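Local coordinates for uncharacterized protein C22E12.03c (Schizosaccharomyces pombe, PDB 4QYT) that converts methylglyoxal to D-lactate in a single glutathione-independent step and helps protect fission yeast against reactive oxygen species, at residues Cys8-Phe20 against Ser36-Ser50. Numbering follows the deposited sequence. Where two conformers were deposited one is given.
Sequences CLFVADGTDEIEF and SVYVGENKDRLVKMS. With EDO (1,2-ethanediol), chain E.
Met49 overlaps Val11, Thr15 and Phe20 at once, its chain bent at both chi2 and chi3; the bends carry SD to Val11 and CE to Thr15 and Phe20. Met49 SD lies 3.7 Å from Val11 CG2, the two side chains crossing at about a right angle, while the Met49 side chain lies beside that of Thr15, its CE against Thr15 CG2 and Phe20 CB. The Glu17 side chain runs antiparallel to that of Met49, and Glu17 OE2, which accepts from the backbone N of Val53, comes within 3.4 Å of Met49 CB. The Phe20 ring meets Ser36 CB with its edge, with Leu9 CD2 over one face.

Asp13 joins two parts of the 36-50 segment through separate carboxylate oxygens. Asp13 OD1 receives Lys48 N at 2.9 Å in a nearly straight bond (168° at the hydrogen); Asp13 OD2 takes Tyr38 OH at 2.7 Å on its syn side, the carboxylate standing 82° to the ring. Tyr38 OH in turn accepts Asn42 N, and waters also donate to both carboxylate oxygens, so the group is gripped from several directions. Past strand 7-12, backbone bonds Gly14 N to Lys48 O (2.8 Å) and Ser50 N to Thr15 O (2.8 Å) tie the turn after it to the end of strand 46-48 and the residues that follow.

Parallel bridges of Leu9, Phe10 and Val11 with Ser36, Val37 and Tyr38 join the two strands of a beta-alpha-beta unit, neighbours in the central sheet of the DJ-1/PfpI fold. Helix 83-90 packs on the Phe10, Ala12 and Val39 face; on the Leu9, Val11 and Ser36 side lie helix 17-29, whose Trp24 touches Leu9 and Ser36, and Met55 of strand 54-56, which touches Val11, Phe20 and Met49.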
loop_
_atom_site.group_PDB
_atom_site.type_symbol
_atom_site.label_atom_id
_atom_site.label_comp_id
_atom_site.label_asym_id
_atom_site.label_seq_id
_atom_site.Cartn_x
_atom_site.Cartn_y
_atom_site.Cartn_z
ATOM N N CYS A 8 4.705 -9.964 -13.155
ATOM C CA CYS A 8 5.484 -8.736 -13.290
ATOM C C CYS A 8 4.642 -7.552 -12.839
ATOM O O CYS A 8 3.573 -7.298 -13.418
ATOM C CB CYS A 8 5.862 -8.512 -14.751
ATOM S SG CYS A 8 6.579 -6.895 -15.061
ATOM N N LEU A 9 5.137 -6.836 -11.836
ATOM C CA LEU A 9 4.544 -5.565 -11.427
ATOM C C LEU A 9 5.457 -4.466 -11.984
ATOM O O LEU A 9 6.566 -4.254 -11.522
ATOM C CB LEU A 9 4.453 -5.552 -9.905
ATOM C CG LEU A 9 3.818 -4.371 -9.244
ATOM C CD1 LEU A 9 2.618 -3.803 -9.856
ATOM C CD2 LEU A 9 3.632 -4.609 -7.770
ATOM N N PHE A 10 4.973 -3.814 -13.054
ATOM C CA PHE A 10 5.742 -2.701 -13.606
ATOM C C PHE A 10 5.760 -1.552 -12.621
ATOM O O PHE A 10 4.806 -1.301 -11.886
ATOM C CB PHE A 10 5.131 -2.241 -14.933
ATOM C CG PHE A 10 5.424 -3.132 -16.102
ATOM C CD1 PHE A 10 6.715 -3.241 -16.600
ATOM C CD2 PHE A 10 4.423 -3.825 -16.776
ATOM C CE1 PHE A 10 6.987 -4.008 -17.724
ATOM C CE2 PHE A 10 4.704 -4.568 -17.908
ATOM C CZ PHE A 10 5.979 -4.662 -18.390
ATOM N N VAL A 11 6.826 -0.757 -12.702
ATOM C CA VAL A 11 7.010 0.382 -11.818
ATOM C C VAL A 11 7.867 1.406 -12.546
ATOM O O VAL A 11 8.774 1.046 -13.294
ATOM C CB VAL A 11 7.594 -0.032 -10.449
ATOM C CG1 VAL A 11 9.034 -0.535 -10.573
ATOM C CG2 VAL A 11 7.483 1.047 -9.388
ATOM N N ALA A 12 7.587 2.682 -12.315
ATOM C CA ALA A 12 8.337 3.769 -12.914
ATOM C C ALA A 12 8.516 4.840 -11.841
ATOM O O ALA A 12 7.804 4.860 -10.836
ATOM C CB ALA A 12 7.552 4.320 -14.100
ATOM N N ASP A 13 9.397 5.805 -12.091
ATOM C CA ASP A 13 9.357 7.001 -11.259
ATOM C C ASP A 13 7.959 7.595 -11.339
ATOM O O ASP A 13 7.385 7.729 -12.417
ATOM C CB ASP A 13 10.461 7.967 -11.708
ATOM C CG ASP A 13 11.815 7.369 -11.519
ATOM O OD1 ASP A 13 12.180 7.044 -10.393
ATOM O OD2 ASP A 13 12.485 7.070 -12.536
ATOM N N GLY A 14 7.389 7.934 -10.186
ATOM C CA GLY A 14 6.037 8.461 -10.183
ATOM C C GLY A 14 4.952 7.412 -9.994
ATOM O O GLY A 14 3.767 7.777 -9.986
ATOM N N THR A 15 5.304 6.122 -9.812
ATOM C CA THR A 15 4.274 5.119 -9.548
ATOM C C THR A 15 3.710 5.309 -8.135
ATOM O O THR A 15 4.460 5.531 -7.166
ATOM C CB THR A 15 4.852 3.696 -9.711
ATOM O OG1 THR A 15 5.089 3.451 -11.108
ATOM C CG2 THR A 15 3.930 2.645 -9.142
ATOM N N ASP A 16 2.403 5.132 -8.011
ATOM C CA ASP A 16 1.755 5.241 -6.714
ATOM C C ASP A 16 2.125 4.104 -5.754
ATOM O O ASP A 16 2.016 2.929 -6.102
ATOM C CB ASP A 16 0.237 5.265 -6.912
ATOM C CG ASP A 16 -0.469 5.469 -5.621
ATOM O OD1 ASP A 16 -0.413 6.616 -5.129
ATOM O OD2 ASP A 16 -1.067 4.504 -5.105
ATOM N N GLU A 17 2.475 4.490 -4.541
ATOM C CA GLU A 17 2.892 3.518 -3.522
ATOM C C GLU A 17 1.775 2.552 -3.138
ATOM O O GLU A 17 2.025 1.349 -2.920
ATOM C CB GLU A 17 3.367 4.229 -2.265
ATOM C CG GLU A 17 4.635 5.068 -2.390
ATOM C CD GLU A 17 4.475 6.502 -2.859
ATOM O OE1 GLU A 17 3.427 6.844 -3.493
ATOM O OE2 GLU A 17 5.406 7.283 -2.621
ATOM N N ILE A 18 0.557 3.058 -2.987
ATOM C CA ILE A 18 -0.554 2.227 -2.542
ATOM C C ILE A 18 -0.900 1.189 -3.609
ATOM O O ILE A 18 -1.111 -0.006 -3.299
ATOM C CB ILE A 18 -1.763 3.098 -2.150
ATOM C CG1 ILE A 18 -1.415 3.930 -0.922
ATOM C CG2 ILE A 18 -2.988 2.238 -1.935
ATOM C CD1 ILE A 18 -2.381 5.096 -0.669
ATOM N N GLU A 19 -0.973 1.648 -4.847
ATOM C CA GLU A 19 -1.339 0.762 -5.959
ATOM C C GLU A 19 -0.253 -0.258 -6.271
ATOM O O GLU A 19 -0.575 -1.339 -6.745
ATOM C CB GLU A 19 -1.682 1.591 -7.161
ATOM C CG GLU A 19 -2.945 2.397 -6.924
ATOM C CD GLU A 19 -3.126 3.532 -7.844
ATOM O OE1 GLU A 19 -2.391 3.724 -8.796
ATOM O OE2 GLU A 19 -4.064 4.327 -7.512
ATOM N N PHE A 20 1.006 0.083 -6.015
ATOM C CA PHE A 20 2.093 -0.894 -6.086
ATOM C C PHE A 20 1.966 -1.933 -4.959
ATOM O O PHE A 20 2.011 -3.130 -5.195
ATOM C CB PHE A 20 3.457 -0.180 -6.019
ATOM C CG PHE A 20 4.645 -1.124 -6.090
ATOM C CD1 PHE A 20 5.027 -1.877 -4.966
ATOM C CD2 PHE A 20 5.316 -1.337 -7.287
ATOM C CE1 PHE A 20 6.082 -2.781 -5.031
ATOM C CE2 PHE A 20 6.348 -2.235 -7.363
ATOM C CZ PHE A 20 6.706 -2.971 -6.242
ATOM N N SER A 36 9.254 -6.840 -9.400
ATOM C CA SER A 36 9.030 -5.474 -9.846
ATOM C C SER A 36 10.006 -5.178 -10.961
ATOM O O SER A 36 11.195 -5.503 -10.879
ATOM C CB SER A 36 9.176 -4.481 -8.695
ATOM O OG SER A 36 10.446 -4.618 -8.076
ATOM N N VAL A 37 9.469 -4.596 -12.033
ATOM C CA VAL A 37 10.229 -4.334 -13.262
ATOM C C VAL A 37 10.130 -2.859 -13.586
ATOM O O VAL A 37 9.048 -2.346 -13.915
ATOM C CB VAL A 37 9.733 -5.219 -14.422
ATOM C CG1 VAL A 37 10.488 -4.886 -15.687
ATOM C CG2 VAL A 37 9.857 -6.716 -14.087
ATOM N N TYR A 38 11.272 -2.172 -13.451
ATOM C CA TYR A 38 11.361 -0.723 -13.546
ATOM C C TYR A 38 11.564 -0.283 -14.987
ATOM O O TYR A 38 12.441 -0.800 -15.702
ATOM C CB TYR A 38 12.534 -0.265 -12.677
ATOM C CG TYR A 38 12.958 1.178 -12.827
ATOM C CD1 TYR A 38 12.096 2.226 -12.487
ATOM C CD2 TYR A 38 14.243 1.502 -13.207
ATOM C CE1 TYR A 38 12.521 3.562 -12.514
ATOM C CE2 TYR A 38 14.652 2.822 -13.261
ATOM C CZ TYR A 38 13.811 3.856 -12.881
ATOM O OH TYR A 38 14.285 5.144 -12.984
ATOM N N VAL A 39 10.821 0.755 -15.352
ATOM C CA VAL A 39 10.968 1.451 -16.596
ATOM C C VAL A 39 11.379 2.879 -16.244
ATOM O O VAL A 39 10.592 3.673 -15.748
ATOM C CB VAL A 39 9.645 1.466 -17.370
ATOM C CG1 VAL A 39 9.743 2.285 -18.656
ATOM C CG2 VAL A 39 9.182 0.051 -17.650
ATOM N N GLY A 40 12.633 3.225 -16.539
ATOM C CA GLY A 40 13.123 4.551 -16.207
ATOM C C GLY A 40 14.602 4.720 -16.453
ATOM O O GLY A 40 15.259 3.797 -16.937
ATOM N N GLU A 41 15.129 5.856 -16.008
ATOM C CA GLU A 41 16.503 6.258 -16.289
ATOM C C GLU A 41 17.494 5.801 -15.229
ATOM O O GLU A 41 18.692 5.866 -15.471
ATOM C CB GLU A 41 16.607 7.776 -16.520
ATOM C CG GLU A 41 15.873 8.214 -17.775
ATOM C CD GLU A 41 16.253 7.372 -18.985
ATOM O OE1 GLU A 41 17.470 7.251 -19.263
ATOM O OE2 GLU A 41 15.343 6.822 -19.651
ATOM N N ASN A 42 17.032 5.555 -14.010
ATOM C CA ASN A 42 17.948 5.288 -12.927
ATOM C C ASN A 42 18.696 3.958 -13.136
ATOM O O ASN A 42 18.139 2.879 -12.988
ATOM C CB ASN A 42 17.206 5.315 -11.576
ATOM C CG ASN A 42 18.162 5.216 -10.409
ATOM O OD1 ASN A 42 18.687 4.140 -10.111
ATOM N ND2 ASN A 42 18.521 6.362 -9.856
ATOM N N LYS A 43 20.017 4.020 -13.131
ATOM C CA LYS A 43 20.806 2.834 -13.444
ATOM C C LYS A 43 20.930 1.835 -12.296
ATOM O O LYS A 43 21.410 0.726 -12.480
ATOM C CB LYS A 43 22.194 3.252 -13.911
ATOM C CG LYS A 43 22.167 4.081 -15.187
ATOM C CD LYS A 43 21.339 3.427 -16.289
ATOM C CE LYS A 43 21.298 4.277 -17.558
ATOM N NZ LYS A 43 21.558 3.499 -18.806
ATOM N N ASP A 44 20.509 2.245 -11.109
ATOM C CA ASP A 44 20.632 1.422 -9.909
ATOM C C ASP A 44 19.297 0.781 -9.520
ATOM O O ASP A 44 19.201 0.152 -8.477
ATOM C CB ASP A 44 21.173 2.264 -8.742
ATOM C CG ASP A 44 22.538 2.837 -9.026
ATOM O OD1 ASP A 44 23.345 2.124 -9.669
ATOM O OD2 ASP A 44 22.705 4.058 -8.832
ATOM N N ARG A 45 18.290 1.039 -10.351
ATOM C CA ARG A 45 16.920 0.577 -10.142
ATOM C C ARG A 45 16.311 1.185 -8.903
ATOM O O ARG A 45 15.506 0.548 -8.223
ATOM C CB ARG A 45 16.854 -0.938 -10.046
ATOM C CG ARG A 45 17.545 -1.635 -11.204
ATOM C CD ARG A 45 17.316 -3.126 -11.120
ATOM N NE ARG A 45 17.593 -3.632 -9.779
ATOM C CZ ARG A 45 18.797 -3.984 -9.363
ATOM N NH1 ARG A 45 19.830 -3.801 -10.157
ATOM N NH2 ARG A 45 18.981 -4.393 -8.119
ATOM N N LEU A 46 16.771 2.383 -8.572
ATOM C CA LEU A 46 16.195 3.121 -7.471
ATOM C C LEU A 46 15.086 3.986 -8.028
ATOM O O LEU A 46 15.304 4.832 -8.893
ATOM C CB LEU A 46 17.259 3.955 -6.754
ATOM C CG LEU A 46 16.708 4.784 -5.584
ATOM C CD1 LEU A 46 16.106 3.903 -4.491
ATOM C CD2 LEU A 46 17.797 5.681 -5.010
ATOM N N VAL A 47 13.885 3.770 -7.514
ATOM C CA VAL A 47 12.687 4.418 -8.015
ATOM C C VAL A 47 12.216 5.471 -7.015
ATOM O O VAL A 47 12.149 5.207 -5.815
ATOM C CB VAL A 47 11.574 3.375 -8.165
ATOM C CG1 VAL A 47 10.394 4.010 -8.871
ATOM C CG2 VAL A 47 12.067 2.147 -8.916
ATOM N N LYS A 48 11.901 6.659 -7.517
ATOM C CA LYS A 48 11.245 7.696 -6.724
ATOM C C LYS A 48 9.747 7.616 -7.006
ATOM O O LYS A 48 9.276 7.961 -8.101
ATOM C CB LYS A 48 11.752 9.091 -7.069
ATOM C CG LYS A 48 11.121 10.156 -6.186
ATOM C CD LYS A 48 11.644 11.543 -6.501
ATOM C CE LYS A 48 10.921 12.602 -5.697
ATOM N NZ LYS A 48 11.352 13.945 -6.165
ATOM N N MET A 49 9.015 6.995 -6.082
ATOM C CA MET A 49 7.575 6.801 -6.236
ATOM C C MET A 49 6.820 8.144 -6.242
ATOM O O MET A 49 7.384 9.206 -5.929
ATOM C CB MET A 49 7.066 5.841 -5.149
ATOM C CG MET A 49 7.828 4.517 -5.063
ATOM S SD MET A 49 7.619 3.451 -6.515
ATOM C CE MET A 49 6.059 2.697 -6.090
ATOM N N SER A 50 5.527 8.062 -6.535
ATOM C CA SER A 50 4.644 9.229 -6.677
ATOM C C SER A 50 4.679 10.155 -5.460
ATOM O O SER A 50 4.751 11.371 -5.608
ATOM C CB SER A 50 3.219 8.739 -6.895
ATOM O OG SER A 50 2.425 9.871 -7.175
HETATM C C1 EDO E . 11.882 -4.812 -4.336
HETATM O O1 EDO E . 12.176 -3.708 -3.552
HETATM C C2 EDO E . 10.459 -4.999 -4.909
HETATM O O2 EDO E . 10.157 -3.887 -5.630
HETATM O O HOH W 1 10.536 6.199 -14.783
HETATM O O HOH W 2 14.747 7.254 -9.805
HETATM O O HOH W 3 12.909 7.593 -15.059
HETATM O O HOH W 4 2.939 10.774 -9.977
HETATM O O HOH W 5 0.098 9.046 -6.156
#